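Local coordinates for VlsE1 (Borreliella burgdorferi, PDB 1L8W), which is a variable surface lipoprotein antigen of the Lyme disease spirochaete and probably serves evasion of the host immune response through antigenic switching, at residues A230-K240 / N246-D254. Numbering follows the deposited sequence.
Sequences AADAAEQDGKK and NPIAAAIGD
Asn246 holds the loop 230-240 with one end of its amide and caps the short helix 247-252 with the other. Its ND2 donates to Glu235 O at 2.8 Å, a bond in the amide plane that arrives from above the plane of the carbonyl. Its OD1 accepts from Ala249 N at 2.6 Å. CG sits between the backbone N and the carbonyl carbon (chi1 63°), which turns OD1 toward Ala249 N and leaves ND2 facing the loop.

The tight side is mostly carbon and backbone. Ala230 CB presses on Pro247 CG at 3.4 Å, closer than usual for two carbons. Ile248 crosses Gln236 at a slant, and its CD1 lies 3.4 Å from Ala230 O. Helix 153-170 also touches Ile248 and Ile252.

At the helix end, Lys239 N donates to Ala249 O at 3.1 Å. Gly253 N reaches the same oxygen from the opposite face. Gly238 CA makes a CA-H...O contact of 3.1 Å with Gly253 O.

The outer side is looser. Lys239 bends at its tip, and NZ bonds Asp237 O at 3.0 Å, beside the methyl of Ala249. One water bridges Lys239 O and Ala250 O; another accepts from Lys240 N and donates weakly to Asp254 OD2, while Asp254 OD1 accepts from Asp256 N.

After the turn Ala230-Ala233 the loop lacks regular structure; its path rests largely on the Asn246 ND2 and Lys239 N bonds.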
loop_
_atom_site.group_PDB
_atom_site.type_symbol
_atom_site.label_atom_id
_atom_site.label_comp_id
_atom_site.label_asym_id
_atom_site.label_seq_id
_atom_site.Cartn_x
_atom_site.Cartn_y
_atom_site.Cartn_z
ATOM N N ALA A 230 6.152 -9.087 1.962
ATOM C CA ALA A 230 6.206 -8.662 3.346
ATOM C C ALA A 230 5.160 -9.383 4.192
ATOM O O ALA A 230 5.453 -9.819 5.300
ATOM C CB ALA A 230 6.004 -7.167 3.427
ATOM N N ALA A 231 3.946 -9.503 3.664
ATOM C CA ALA A 231 2.853 -10.157 4.377
ATOM C C ALA A 231 3.194 -11.592 4.762
ATOM O O ALA A 231 2.585 -12.163 5.665
ATOM C CB ALA A 231 1.583 -10.138 3.522
ATOM N N ASP A 232 4.171 -12.173 4.071
ATOM C CA ASP A 232 4.579 -13.543 4.344
ATOM C C ASP A 232 5.738 -13.641 5.332
ATOM O O ASP A 232 6.093 -14.733 5.766
ATOM C CB ASP A 232 4.928 -14.250 3.033
ATOM C CG ASP A 232 3.693 -14.612 2.225
ATOM O OD1 ASP A 232 2.955 -15.519 2.662
ATOM O OD2 ASP A 232 3.446 -13.984 1.167
ATOM N N ALA A 233 6.320 -12.504 5.695
ATOM C CA ALA A 233 7.423 -12.492 6.651
ATOM C C ALA A 233 6.921 -13.001 8.000
ATOM O O ALA A 233 5.715 -13.096 8.230
ATOM C CB ALA A 233 7.981 -11.075 6.799
ATOM N N ALA A 234 7.845 -13.326 8.893
ATOM C CA ALA A 234 7.475 -13.827 10.208
ATOM C C ALA A 234 7.632 -12.747 11.262
ATOM O O ALA A 234 6.916 -12.742 12.267
ATOM C CB ALA A 234 8.330 -15.030 10.562
ATOM N N GLU A 235 8.567 -11.831 11.028
ATOM C CA GLU A 235 8.839 -10.740 11.957
ATOM C C GLU A 235 8.075 -9.492 11.522
ATOM O O GLU A 235 8.676 -8.512 11.069
ATOM C CB GLU A 235 10.340 -10.436 11.987
ATOM C CG GLU A 235 11.230 -11.582 11.494
ATOM C CD GLU A 235 11.175 -11.765 9.976
ATOM O OE1 GLU A 235 11.653 -10.866 9.250
ATOM O OE2 GLU A 235 10.654 -12.801 9.508
ATOM N N GLN A 236 6.754 -9.526 11.680
ATOM C CA GLN A 236 5.910 -8.412 11.277
ATOM C C GLN A 236 5.600 -7.362 12.323
ATOM O O GLN A 236 4.740 -6.512 12.099
ATOM C CB GLN A 236 4.594 -8.930 10.700
ATOM C CG GLN A 236 4.778 -9.752 9.450
ATOM C CD GLN A 236 3.483 -9.999 8.725
ATOM O OE1 GLN A 236 3.410 -10.859 7.846
ATOM N NE2 GLN A 236 2.450 -9.239 9.079
ATOM N N ASP A 237 6.287 -7.396 13.457
ATOM C CA ASP A 237 6.033 -6.384 14.476
ATOM C C ASP A 237 6.896 -5.151 14.237
ATOM O O ASP A 237 7.965 -5.234 13.628
ATOM C CB ASP A 237 6.279 -6.944 15.880
ATOM C CG ASP A 237 5.084 -6.730 16.798
ATOM O OD1 ASP A 237 4.772 -5.557 17.111
ATOM O OD2 ASP A 237 4.440 -7.732 17.187
ATOM N N GLY A 238 6.415 -4.008 14.717
ATOM C CA GLY A 238 7.124 -2.753 14.543
ATOM C C GLY A 238 8.559 -2.721 15.043
ATOM O O GLY A 238 8.874 -3.258 16.106
ATOM N N LYS A 239 9.423 -2.073 14.266
ATOM C CA LYS A 239 10.839 -1.942 14.587
ATOM C C LYS A 239 11.353 -0.587 14.094
ATOM O O LYS A 239 10.868 -0.057 13.092
ATOM C CB LYS A 239 11.638 -3.060 13.911
ATOM C CG LYS A 239 11.226 -4.467 14.318
ATOM C CD LYS A 239 12.150 -5.505 13.712
ATOM C CE LYS A 239 11.579 -6.907 13.856
ATOM N NZ LYS A 239 10.277 -7.047 13.128
ATOM N N LYS A 240 12.336 -0.028 14.795
ATOM C CA LYS A 240 12.898 1.255 14.394
ATOM C C LYS A 240 13.527 1.093 13.017
ATOM O O LYS A 240 13.825 -0.026 12.597
ATOM C CB LYS A 240 13.930 1.740 15.418
ATOM C CG LYS A 240 15.107 0.809 15.653
ATOM C CD LYS A 240 15.895 1.248 16.892
ATOM C CE LYS A 240 16.397 2.678 16.763
ATOM N NZ LYS A 240 17.035 3.197 18.009
ATOM N N ASN A 246 11.582 -5.745 6.903
ATOM C CA ASN A 246 10.521 -5.853 5.908
ATOM C C ASN A 246 9.660 -4.591 5.971
ATOM O O ASN A 246 9.596 -3.932 7.007
ATOM C CB ASN A 246 9.686 -7.119 6.153
ATOM C CG ASN A 246 8.958 -7.098 7.491
ATOM O OD1 ASN A 246 7.996 -6.352 7.675
ATOM N ND2 ASN A 246 9.416 -7.920 8.428
ATOM N N PRO A 247 8.991 -4.226 4.864
ATOM C CA PRO A 247 8.166 -3.012 4.900
ATOM C C PRO A 247 7.043 -2.955 5.958
ATOM O O PRO A 247 6.674 -1.862 6.413
ATOM C CB PRO A 247 7.661 -2.887 3.454
ATOM C CG PRO A 247 7.736 -4.267 2.914
ATOM C CD PRO A 247 8.983 -4.843 3.526
ATOM N N ILE A 248 6.510 -4.112 6.355
ATOM C CA ILE A 248 5.461 -4.156 7.377
ATOM C C ILE A 248 6.033 -3.742 8.739
ATOM O O ILE A 248 5.447 -2.923 9.448
ATOM C CB ILE A 248 4.825 -5.575 7.476
ATOM C CG1 ILE A 248 4.015 -5.867 6.207
ATOM C CG2 ILE A 248 3.931 -5.686 8.713
ATOM C CD1 ILE A 248 3.369 -7.232 6.193
ATOM N N ALA A 249 7.191 -4.285 9.090
ATOM C CA ALA A 249 7.835 -3.955 10.356
ATOM C C ALA A 249 8.270 -2.489 10.386
ATOM O O ALA A 249 8.258 -1.841 11.444
ATOM C CB ALA A 249 9.042 -4.853 10.569
ATOM N N ALA A 250 8.659 -1.973 9.224
ATOM C CA ALA A 250 9.106 -0.586 9.116
ATOM C C ALA A 250 7.929 0.372 9.201
ATOM O O ALA A 250 8.028 1.412 9.854
ATOM C CB ALA A 250 9.882 -0.369 7.796
ATOM N N ALA A 251 6.822 0.022 8.549
ATOM C CA ALA A 251 5.617 0.860 8.551
ATOM C C ALA A 251 4.995 1.016 9.950
ATOM O O ALA A 251 4.611 2.115 10.338
ATOM C CB ALA A 251 4.581 0.294 7.571
ATOM N N ILE A 252 4.884 -0.074 10.705
ATOM C CA ILE A 252 4.331 0.030 12.050
ATOM C C ILE A 252 5.261 0.894 12.892
ATOM O O ILE A 252 4.811 1.814 13.584
ATOM C CB ILE A 252 4.160 -1.358 12.712
ATOM C CG1 ILE A 252 3.077 -2.147 11.970
ATOM C CG2 ILE A 252 3.807 -1.191 14.200
ATOM C CD1 ILE A 252 2.918 -3.586 12.418
ATOM N N GLY A 253 6.561 0.606 12.841
ATOM C CA GLY A 253 7.508 1.408 13.602
ATOM C C GLY A 253 7.725 1.053 15.068
ATOM O O GLY A 253 7.107 0.126 15.613
ATOM N N ASP A 254 8.596 1.834 15.705
ATOM C CA ASP A 254 8.994 1.658 17.101
ATOM C C ASP A 254 9.001 3.006 17.836
ATOM O O ASP A 254 9.153 4.052 17.216
ATOM C CB ASP A 254 10.393 1.019 17.116
ATOM C CG ASP A 254 10.993 0.916 18.504
ATOM O OD1 ASP A 254 11.395 1.961 19.062
ATOM O OD2 ASP A 254 11.068 -0.216 19.032
HETATM O O HOH W 1 10.306 1.890 11.428
HETATM O O HOH W 2 13.287 -1.565 17.145
#